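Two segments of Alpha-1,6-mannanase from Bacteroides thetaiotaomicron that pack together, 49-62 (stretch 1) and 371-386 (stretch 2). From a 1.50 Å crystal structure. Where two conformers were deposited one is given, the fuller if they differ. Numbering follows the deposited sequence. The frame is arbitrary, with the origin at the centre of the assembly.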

ATOM      1  N   TRP A  49      -4.618 -16.977  11.017  1.00 15.22           N
ATOM      2  CA  TRP A  49      -5.640 -16.185  10.369  1.00 15.13           C
ATOM      3  C   TRP A  49      -5.202 -15.804   8.974  1.00 15.01           C
ATOM      4  O   TRP A  49      -5.996 -15.834   8.060  1.00 16.44           O
ATOM      5  CB  TRP A  49      -5.952 -14.909  11.153  1.00 13.69           C
ATOM      6  CG  TRP A  49      -6.560 -15.128  12.494  1.00 12.41           C
ATOM      7  CD1 TRP A  49      -6.902 -16.313  13.058  1.00 18.88           C
ATOM      8  CD2 TRP A  49      -6.883 -14.110  13.442  1.00 15.98           C
ATOM      9  NE1 TRP A  49      -7.421 -16.096  14.322  1.00 20.36           N
ATOM     10  CE2 TRP A  49      -7.426 -14.750  14.577  1.00 21.32           C
ATOM     11  CE3 TRP A  49      -6.792 -12.715  13.433  1.00 17.90           C
ATOM     12  CZ2 TRP A  49      -7.875 -14.032  15.701  1.00 23.59           C
ATOM     13  CZ3 TRP A  49      -7.221 -12.007  14.557  1.00 16.92           C
ATOM     14  CH2 TRP A  49      -7.752 -12.673  15.672  1.00 22.15           C
ATOM     15  N   CYS A  50      -3.920 -15.479   8.826  1.00 13.58           N
ATOM     16  CA  CYS A  50      -3.400 -15.119   7.509  1.00 11.00           C
ATOM     17  C   CYS A  50      -3.485 -16.300   6.571  1.00 12.56           C
ATOM     18  O   CYS A  50      -4.023 -16.182   5.481  1.00 13.59           O
ATOM     19  CB  CYS A  50      -1.965 -14.634   7.605  1.00 12.30           C
ATOM     20  SG  CYS A  50      -1.236 -14.189   6.012  1.00 14.87           S
ATOM     21  N   LYS A  51      -2.992 -17.457   6.998  1.00 16.23           N
ATOM     22  CA  LYS A  51      -3.044 -18.660   6.154  0.50 17.59           C
ATOM     23  C   LYS A  51      -4.490 -19.036   5.798  1.00 15.76           C
ATOM     24  O   LYS A  51      -4.787 -19.432   4.694  1.00 14.44           O
ATOM     25  CB  LYS A  51      -2.285 -19.815   6.816  0.50 18.81           C
ATOM     26  CG  LYS A  51      -0.779 -19.544   6.848  0.50 21.30           C
ATOM     27  CD  LYS A  51      -0.030 -20.401   7.847  0.50 25.03           C
ATOM     28  CE  LYS A  51      -0.661 -21.775   7.946  0.50 29.12           C
ATOM     29  NZ  LYS A  51      -0.452 -22.540   6.699  0.50 21.14           N
ATOM     30  N   GLU A  52      -5.387 -18.899   6.755  1.00 18.40           N
ATOM     31  CA  GLU A  52      -6.790 -19.140   6.493  1.00 16.86           C
ATOM     32  C   GLU A  52      -7.326 -18.252   5.374  1.00 17.88           C
ATOM     33  O   GLU A  52      -8.049 -18.714   4.475  1.00 16.75           O
ATOM     34  CB  GLU A  52      -7.590 -18.976   7.775  1.00 17.31           C
ATOM     35  CG  GLU A  52      -7.398 -20.130   8.746  1.00 19.05           C
ATOM     36  CD  GLU A  52      -8.083 -19.914  10.097  1.00 21.87           C
ATOM     37  OE1 GLU A  52      -8.454 -18.766  10.418  1.00 24.21           O
ATOM     38  OE2 GLU A  52      -8.245 -20.899  10.861  1.00 24.37           O
ATOM     39  N   THR A  53      -7.007 -16.969   5.467  1.00 16.88           N
ATOM     40  CA  THR A  53      -7.474 -15.993   4.517  1.00 14.74           C
ATOM     41  C   THR A  53      -6.933 -16.311   3.112  1.00 13.94           C
ATOM     42  O   THR A  53      -7.668 -16.296   2.139  1.00 16.14           O
ATOM     43  CB  THR A  53      -7.065 -14.600   4.932  1.00 12.27           C
ATOM     44  OG1 THR A  53      -7.394 -14.381   6.311  1.00 15.87           O
ATOM     45  CG2 THR A  53      -7.733 -13.584   4.076  1.00 13.39           C
ATOM     46  N   LEU A  54      -5.652 -16.605   3.047  1.00 13.04           N
ATOM     47  CA  LEU A  54      -5.015 -16.967   1.767  1.00 15.43           C
ATOM     48  C   LEU A  54      -5.640 -18.192   1.139  1.00 15.66           C
ATOM     49  O   LEU A  54      -5.744 -18.296  -0.098  1.00 16.05           O
ATOM     50  CB  LEU A  54      -3.493 -17.123   1.927  1.00 15.49           C
ATOM     51  CG  LEU A  54      -2.706 -15.854   2.306  1.00 16.91           C
ATOM     52  CD1 LEU A  54      -1.260 -16.213   2.703  1.00 16.84           C
ATOM     53  CD2 LEU A  54      -2.689 -14.821   1.180  1.00 14.01           C
ATOM     54  N   SER A  55      -6.033 -19.136   1.979  1.00 15.12           N
ATOM     55  CA  SER A  55      -6.650 -20.354   1.486  0.50 15.67           C
ATOM     56  C   SER A  55      -7.980 -20.025   0.811  1.00 14.82           C
ATOM     57  O   SER A  55      -8.308 -20.562  -0.256  1.00 17.18           O
ATOM     58  CB  SER A  55      -6.854 -21.353   2.626  0.50 16.47           C
ATOM     59  OG  SER A  55      -7.469 -22.512   2.149  0.50 17.65           O
ATOM     60  N   VAL A  56      -8.742 -19.123   1.416  1.00 14.93           N
ATOM     61  CA  VAL A  56     -10.035 -18.749   0.824  1.00 15.18           C
ATOM     62  C   VAL A  56      -9.871 -17.931  -0.441  1.00 15.07           C
ATOM     63  O   VAL A  56     -10.550 -18.165  -1.436  1.00 16.33           O
ATOM     64  CB  VAL A  56     -10.944 -18.050   1.832  1.00 15.71           C
ATOM     65  CG1 VAL A  56     -12.278 -17.670   1.210  1.00 19.52           C
ATOM     66  CG2 VAL A  56     -11.252 -19.026   2.984  1.00 20.26           C
ATOM     67  N   ILE A  57      -8.947 -16.989  -0.416  1.00 12.38           N
ATOM     68  CA  ILE A  57      -8.595 -16.238  -1.642  1.00 11.40           C
ATOM     69  C   ILE A  57      -8.216 -17.177  -2.783  1.00 13.53           C
ATOM     70  O   ILE A  57      -8.659 -16.993  -3.906  1.00 16.71           O
ATOM     71  CB  ILE A  57      -7.437 -15.260  -1.392  1.00 11.85           C
ATOM     72  CG1 ILE A  57      -7.851 -14.153  -0.420  1.00 13.82           C
ATOM     73  CG2 ILE A  57      -6.935 -14.621  -2.677  1.00 13.65           C
ATOM     74  CD1 ILE A  57      -6.669 -13.504   0.274  1.00 13.51           C
ATOM     75  N   ASP A  58      -7.371 -18.175  -2.498  1.00 13.71           N
ATOM     76  CA  ASP A  58      -6.952 -19.114  -3.549  1.00 14.99           C
ATOM     77  C   ASP A  58      -8.127 -19.905  -4.074  1.00 16.14           C
ATOM     78  O   ASP A  58      -8.278 -20.030  -5.279  1.00 15.05           O
ATOM     79  CB  ASP A  58      -5.835 -20.043  -3.072  1.00 17.11           C
ATOM     80  CG  ASP A  58      -4.465 -19.373  -3.059  1.00 18.27           C
ATOM     81  OD1 ASP A  58      -4.342 -18.188  -3.491  1.00 18.33           O
ATOM     82  OD2 ASP A  58      -3.511 -20.054  -2.601  1.00 24.57           O
ATOM     83  N   LYS A  59      -8.972 -20.405  -3.175  1.00 15.33           N
ATOM     84  CA  LYS A  59     -10.131 -21.171  -3.576  0.50 15.97           C
ATOM     85  C   LYS A  59     -11.029 -20.329  -4.499  1.00 15.90           C
ATOM     86  O   LYS A  59     -11.453 -20.771  -5.564  1.00 17.56           O
ATOM     87  CB  LYS A  59     -10.872 -21.650  -2.315  0.50 15.20           C
ATOM     88  CG  LYS A  59     -11.797 -22.807  -2.573  0.50 17.33           C
ATOM     89  CD  LYS A  59     -12.368 -23.352  -1.265  0.50 17.77           C
ATOM     90  CE  LYS A  59     -12.917 -22.211  -0.407  0.50 20.61           C
ATOM     91  NZ  LYS A  59     -14.086 -22.578   0.449  0.50 20.23           N
ATOM     92  N   ASP A  60     -11.295 -19.099  -4.093  1.00 13.94           N
ATOM     93  CA  ASP A  60     -12.278 -18.258  -4.791  1.00 14.67           C
ATOM     94  C   ASP A  60     -11.728 -17.632  -6.063  1.00 13.50           C
ATOM     95  O   ASP A  60     -12.458 -17.529  -7.052  1.00 16.12           O
ATOM     96  CB  ASP A  60     -12.756 -17.098  -3.898  1.00 14.81           C
ATOM     97  CG  ASP A  60     -13.673 -17.540  -2.776  1.00 17.77           C
ATOM     98  OD1 ASP A  60     -14.290 -18.635  -2.857  1.00 18.98           O
ATOM     99  OD2 ASP A  60     -13.792 -16.741  -1.807  1.00 18.08           O
ATOM    100  N   LEU A  61     -10.462 -17.202  -6.018  1.00 12.15           N
ATOM    101  CA  LEU A  61      -9.937 -16.321  -7.037  1.00 12.58           C
ATOM    102  C   LEU A  61      -8.673 -16.738  -7.761  1.00 12.36           C
ATOM    103  O   LEU A  61      -8.382 -16.157  -8.813  1.00 14.58           O
ATOM    104  CB  LEU A  61      -9.762 -14.907  -6.470  1.00 13.17           C
ATOM    105  CG  LEU A  61     -11.042 -14.185  -6.039  1.00 15.09           C
ATOM    106  CD1 LEU A  61     -10.722 -12.899  -5.307  1.00 15.30           C
ATOM    107  CD2 LEU A  61     -11.956 -13.913  -7.221  1.00 15.64           C
ATOM    108  N   LYS A  62      -7.935 -17.738  -7.287  1.00 13.42           N
ATOM    109  CA  LYS A  62      -6.761 -18.167  -8.050  1.00 16.64           C
ATOM    110  C   LYS A  62      -7.263 -18.846  -9.343  1.00 15.68           C
ATOM    111  O   LYS A  62      -8.227 -19.595  -9.319  1.00 16.39           O
ATOM    112  CB  LYS A  62      -5.868 -19.120  -7.252  1.00 17.77           C
ATOM    113  CG  LYS A  62      -4.523 -19.373  -7.908  1.00 18.20           C
ATOM    114  CD  LYS A  62      -3.655 -20.322  -7.083  1.00 24.28           C
ATOM    115  CE  LYS A  62      -2.148 -20.001  -7.217  1.00 32.92           C
ATOM    116  NZ  LYS A  62      -1.273 -20.339  -6.036  1.00 39.99           N
ATOM    117  N   LYS A 371     -20.751 -10.496  -3.555  1.00 27.06           N
ATOM    118  CA  LYS A 371     -19.785  -9.896  -4.455  1.00 20.17           C
ATOM    119  C   LYS A 371     -18.506  -9.606  -3.682  1.00 20.59           C
ATOM    120  O   LYS A 371     -18.532  -9.255  -2.498  1.00 23.97           O
ATOM    121  CB  LYS A 371     -20.334  -8.614  -5.088  1.00 28.55           C
ATOM    122  N   TYR A 372     -17.384  -9.728  -4.372  1.00 19.76           N
ATOM    123  CA  TYR A 372     -16.077  -9.415  -3.803  1.00 18.11           C
ATOM    124  C   TYR A 372     -15.055  -9.251  -4.914  1.00 17.85           C
ATOM    125  O   TYR A 372     -15.177  -9.873  -5.966  1.00 17.56           O
ATOM    126  CB  TYR A 372     -15.626 -10.517  -2.825  1.00 20.61           C
ATOM    127  CG  TYR A 372     -15.745 -11.920  -3.370  1.00 21.11           C
ATOM    128  CD1 TYR A 372     -14.741 -12.480  -4.157  1.00 24.35           C
ATOM    129  CD2 TYR A 372     -16.880 -12.697  -3.113  1.00 25.70           C
ATOM    130  CE1 TYR A 372     -14.858 -13.770  -4.667  1.00 24.15           C
ATOM    131  CE2 TYR A 372     -16.996 -13.980  -3.623  1.00 26.87           C
ATOM    132  CZ  TYR A 372     -15.982 -14.510  -4.402  1.00 25.67           C
ATOM    133  OH  TYR A 372     -16.100 -15.801  -4.912  1.00 27.42           O
ATOM    134  N   ASP A 373     -14.050  -8.400  -4.684  1.00 17.13           N
ATOM    135  CA  ASP A 373     -12.878  -8.368  -5.568  1.00 17.19           C
ATOM    136  C   ASP A 373     -11.615  -8.731  -4.791  1.00 13.03           C
ATOM    137  O   ASP A 373     -11.613  -8.793  -3.549  1.00 16.28           O
ATOM    138  CB  ASP A 373     -12.791  -7.108  -6.494  1.00 22.67           C
ATOM    139  CG  ASP A 373     -12.427  -5.846  -5.806  1.00 25.27           C
ATOM    140  OD1 ASP A 373     -11.388  -5.831  -5.086  1.00 21.23           O
ATOM    141  OD2 ASP A 373     -13.136  -4.817  -6.093  1.00 24.72           O
ATOM    142  N   LEU A 374     -10.573  -9.023  -5.545  1.00 13.14           N
ATOM    143  CA  LEU A 374      -9.327  -9.518  -5.005  1.00 12.01           C
ATOM    144  C   LEU A 374      -8.762  -8.640  -3.890  1.00 13.50           C
ATOM    145  O   LEU A 374      -8.188  -9.155  -2.963  1.00 15.45           O
ATOM    146  CB  LEU A 374      -8.305  -9.638  -6.132  1.00 12.72           C
ATOM    147  CG  LEU A 374      -6.934 -10.256  -5.772  1.00 14.40           C
ATOM    148  CD1 LEU A 374      -7.111 -11.677  -5.244  1.00 12.43           C
ATOM    149  CD2 LEU A 374      -6.031 -10.206  -7.001  1.00 13.60           C
ATOM    150  N   ARG A 375      -8.902  -7.320  -3.988  1.00 11.41           N
ATOM    151  CA  ARG A 375      -8.271  -6.511  -2.962  1.00 12.64           C
ATOM    152  C   ARG A 375      -8.900  -6.638  -1.604  1.00 11.43           C
ATOM    153  O   ARG A 375      -8.213  -6.365  -0.593  1.00 13.93           O
ATOM    154  CB  ARG A 375      -7.951  -5.066  -3.338  1.00 23.46           C
ATOM    155  CG  ARG A 375      -9.082  -4.329  -3.803  1.00 19.52           C
ATOM    156  CD  ARG A 375      -8.783  -3.132  -4.726  1.00 14.71           C
ATOM    157  NE  ARG A 375     -10.188  -2.972  -5.021  1.00 19.42           N
ATOM    158  CZ  ARG A 375     -10.874  -1.884  -5.234  1.00 16.30           C
ATOM    159  NH1 ARG A 375     -10.304  -0.697  -5.304  1.00 23.42           N
ATOM    160  NH2 ARG A 375     -12.193  -2.034  -5.406  1.00 17.05           N
ATOM    161  N   PHE A 376     -10.174  -7.044  -1.534  1.00 13.59           N
ATOM    162  CA  PHE A 376     -10.863  -6.983  -0.244  1.00 13.25           C
ATOM    163  C   PHE A 376     -10.234  -7.962   0.779  1.00 12.53           C
ATOM    164  O   PHE A 376     -10.064  -7.636   1.958  1.00 14.95           O
ATOM    165  CB  PHE A 376     -12.355  -7.291  -0.349  1.00 14.81           C
ATOM    166  CG  PHE A 376     -13.163  -6.394  -1.270  1.00 14.70           C
ATOM    167  CD1 PHE A 376     -12.640  -5.260  -1.897  1.00 16.06           C
ATOM    168  CD2 PHE A 376     -14.521  -6.704  -1.480  1.00 17.04           C
ATOM    169  CE1 PHE A 376     -13.421  -4.493  -2.738  1.00 18.49           C
ATOM    170  CE2 PHE A 376     -15.308  -5.930  -2.317  1.00 18.71           C
ATOM    171  CZ  PHE A 376     -14.760  -4.819  -2.956  1.00 18.96           C
ATOM    172  N   SER A 377      -9.939  -9.187   0.347  1.00 13.41           N
ATOM    173  CA  SER A 377      -9.404 -10.173   1.271  1.00 11.74           C
ATOM    174  C   SER A 377      -7.887 -10.136   1.298  1.00 10.82           C
ATOM    175  O   SER A 377      -7.295 -10.472   2.317  1.00 13.57           O
ATOM    176  CB  SER A 377      -9.883 -11.588   0.963  1.00 13.87           C
ATOM    177  OG  SER A 377     -11.251 -11.732   1.315  1.00 18.93           O
ATOM    178  N   THR A 378      -7.244  -9.699   0.211  1.00 11.80           N
ATOM    179  CA  THR A 378      -5.787  -9.697   0.227  1.00 11.13           C
ATOM    180  C   THR A 378      -5.241  -8.634   1.226  1.00 10.77           C
ATOM    181  O   THR A 378      -4.206  -8.870   1.865  1.00 11.01           O
ATOM    182  CB  THR A 378      -5.208  -9.478  -1.164  1.00 12.22           C
ATOM    183  OG1 THR A 378      -5.677  -8.250  -1.719  1.00 14.57           O
ATOM    184  CG2 THR A 378      -5.507 -10.678  -2.096  1.00 13.37           C
ATOM    185  N   VAL A 379      -5.911  -7.476   1.355  1.00 11.15           N
ATOM    186  CA  VAL A 379      -5.466  -6.501   2.348  1.00 10.65           C
ATOM    187  C   VAL A 379      -5.619  -7.072   3.758  1.00 10.31           C
ATOM    188  O   VAL A 379      -4.798  -6.821   4.605  1.00 11.11           O
ATOM    189  CB  VAL A 379      -6.133  -5.153   2.177  1.00 10.64           C
ATOM    190  CG1 VAL A 379      -7.645  -5.226   2.350  1.00  8.92           C
ATOM    191  CG2 VAL A 379      -5.527  -4.132   3.101  1.00 11.28           C
ATOM    192  N   ALA A 380      -6.680  -7.849   4.004  1.00 12.07           N
ATOM    193  CA  ALA A 380      -6.841  -8.495   5.309  1.00 13.19           C
ATOM    194  C   ALA A 380      -5.713  -9.491   5.585  1.00 11.68           C
ATOM    195  O   ALA A 380      -5.141  -9.488   6.651  1.00 14.26           O
ATOM    196  CB  ALA A 380      -8.193  -9.164   5.416  1.00 14.50           C
ATOM    197  N   ALA A 381      -5.373 -10.316   4.598  1.00 12.11           N
ATOM    198  CA  ALA A 381      -4.274 -11.238   4.746  1.00 13.67           C
ATOM    199  C   ALA A 381      -2.986 -10.512   5.096  1.00 11.88           C
ATOM    200  O   ALA A 381      -2.227 -10.951   5.965  1.00 11.47           O
ATOM    201  CB  ALA A 381      -4.098 -12.066   3.480  1.00 14.33           C
ATOM    202  N   TYR A 382      -2.742  -9.379   4.418  1.00 11.26           N
ATOM    203  CA  TYR A 382      -1.553  -8.582   4.672  1.00 11.54           C
ATOM    204  C   TYR A 382      -1.513  -8.076   6.123  1.00 10.68           C
ATOM    205  O   TYR A 382      -0.507  -8.246   6.825  1.00 11.22           O
ATOM    206  CB  TYR A 382      -1.478  -7.445   3.664  1.00 10.72           C
ATOM    207  CG  TYR A 382      -0.439  -6.390   3.945  1.00  9.44           C
ATOM    208  CD1 TYR A 382       0.865  -6.736   4.221  1.00 12.19           C
ATOM    209  CD2 TYR A 382      -0.757  -5.034   3.883  1.00 12.22           C
ATOM    210  CE1 TYR A 382       1.843  -5.754   4.482  1.00 13.48           C
ATOM    211  CE2 TYR A 382       0.182  -4.055   4.153  1.00 12.64           C
ATOM    212  CZ  TYR A 382       1.492  -4.404   4.441  1.00 11.80           C
ATOM    213  OH  TYR A 382       2.396  -3.413   4.714  1.00 13.97           O
ATOM    214  N   MET A 383      -2.637  -7.548   6.600  1.00 11.95           N
ATOM    215  CA  MET A 383      -2.723  -7.115   7.999  1.00 11.58           C
ATOM    216  C   MET A 383      -2.463  -8.250   8.977  1.00 12.52           C
ATOM    217  O   MET A 383      -1.749  -8.081   9.976  1.00 13.82           O
ATOM    218  CB  MET A 383      -4.062  -6.503   8.277  1.00 12.79           C
ATOM    219  CG  MET A 383      -4.262  -5.167   7.598  1.00 13.81           C
ATOM    220  SD  MET A 383      -3.184  -3.828   8.146  1.00 15.34           S
ATOM    221  CE  MET A 383      -1.840  -3.931   6.989  1.00 18.20           C
ATOM    222  N   TYR A 384      -2.989  -9.424   8.668  1.00 11.95           N
ATOM    223  CA  TYR A 384      -2.755 -10.553   9.579  1.00 14.06           C
ATOM    224  C   TYR A 384      -1.294 -10.937   9.649  1.00 15.08           C
ATOM    225  O   TYR A 384      -0.799 -11.285  10.717  1.00 13.40           O
ATOM    226  CB  TYR A 384      -3.627 -11.775   9.242  1.00 12.79           C
ATOM    227  CG  TYR A 384      -5.108 -11.560   9.356  1.00 15.06           C
ATOM    228  CD1 TYR A 384      -5.655 -10.757  10.356  1.00 12.80           C
ATOM    229  CD2 TYR A 384      -5.983 -12.161   8.447  1.00 13.18           C
ATOM    230  CE1 TYR A 384      -7.020 -10.513  10.403  1.00 15.33           C
ATOM    231  CE2 TYR A 384      -7.375 -11.997   8.535  1.00 12.94           C
ATOM    232  CZ  TYR A 384      -7.876 -11.162   9.524  1.00 14.46           C
ATOM    233  OH  TYR A 384      -9.225 -10.965   9.618  1.00 15.59           O
ATOM    234  N   MET A 385      -0.603 -10.927   8.512  1.00 13.87           N
ATOM    235  CA  MET A 385       0.792 -11.277   8.504  1.00 12.29           C
ATOM    236  C   MET A 385       1.617 -10.208   9.253  1.00 12.39           C
ATOM    237  O   MET A 385       2.577 -10.531   9.971  1.00 14.82           O
ATOM    238  CB  MET A 385       1.303 -11.471   7.081  1.00 14.08           C
ATOM    239  CG  MET A 385       2.688 -12.090   7.014  1.00 12.43           C
ATOM    240  SD  MET A 385       2.782 -13.774   7.560  1.00 17.82           S
ATOM    241  CE  MET A 385       2.406 -14.646   6.044  1.00 19.18           C
ATOM    242  N   ARG A 386       1.262  -8.938   9.056  1.00 14.21           N
ATOM    243  CA  ARG A 386       1.908  -7.866   9.811  1.00 14.69           C
ATOM    244  C   ARG A 386       1.763  -8.042  11.320  1.00 14.36           C
ATOM    245  O   ARG A 386       2.732  -7.929  12.090  1.00 16.81           O
ATOM    246  CB  ARG A 386       1.374  -6.512   9.405  1.00 14.43           C
ATOM    247  CG  ARG A 386       1.715  -6.125   7.980  1.00 13.59           C
ATOM    248  CD  ARG A 386       3.145  -5.674   7.863  1.00 16.40           C
ATOM    249  NE  ARG A 386       3.273  -4.268   8.152  1.00 17.89           N
ATOM    250  CZ  ARG A 386       4.336  -3.651   8.634  1.00 15.03           C
ATOM    251  NH1 ARG A 386       5.405  -4.328   8.949  1.00 18.28           N
ATOM    252  NH2 ARG A 386       4.317  -2.329   8.775  1.00 17.85           N
TER
HETATM  253  O   HOH W   1     -15.130 -18.104  -7.072  1.00 22.01           O

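What holds the middle of this contact together? Two helices, 49-61 and 374-386, run nearly antiparallel, their axes 8.3 Å apart at closest approach, and interlock by knobs in holes. The side chain of I57 sits among L374, S377, T378 and A381, its CG1 3.6 Å from CB of S377. In return, A381 enters the hole formed by C50, T53, L54 and I57, where its CB lies 3.9 Å from CD2 of L54.

Where do the backbones come closest? At C50 and A381, whose CA atoms are only 4.8 Å apart, an approach that the small side chains of both residues allow. C50 SG also lies 3.7 Å from CE of M385, and C50 CB is 3.7 Å from CB of Y384.

How does the aromatic end pack? W49 turns the edge of its six-membered ring toward the face of Y384, with centroids 5.6 Å apart and planes at 77°. W49 CB also lies over that tyrosine ring, 4.0 Å from its centroid and 17° off the normal, a CH-pi contact. At the ring's edge, T53 OG1 comes within 3.3 Å of Y384 CE2; this hydroxyl donates to its own helix, 2.7 Å from W49 O, so its proton is already engaged.

What closes the other end? L61 spreads over the start of the second helix: its CD1 is 3.8 Å from CD1 of L374, and its CD2 meets the edge of the Y372 ring, 3.9 Å from CE1. Beyond it the contact turns polar, though no clear direct hydrogen bond joins the stretches. Instead, a water donates to D60 O at 2.7 Å from its own oxygen and makes a weak hydrogen bond with Y372 OH, 3.3 Å from that same water oxygen, bridging the two segments.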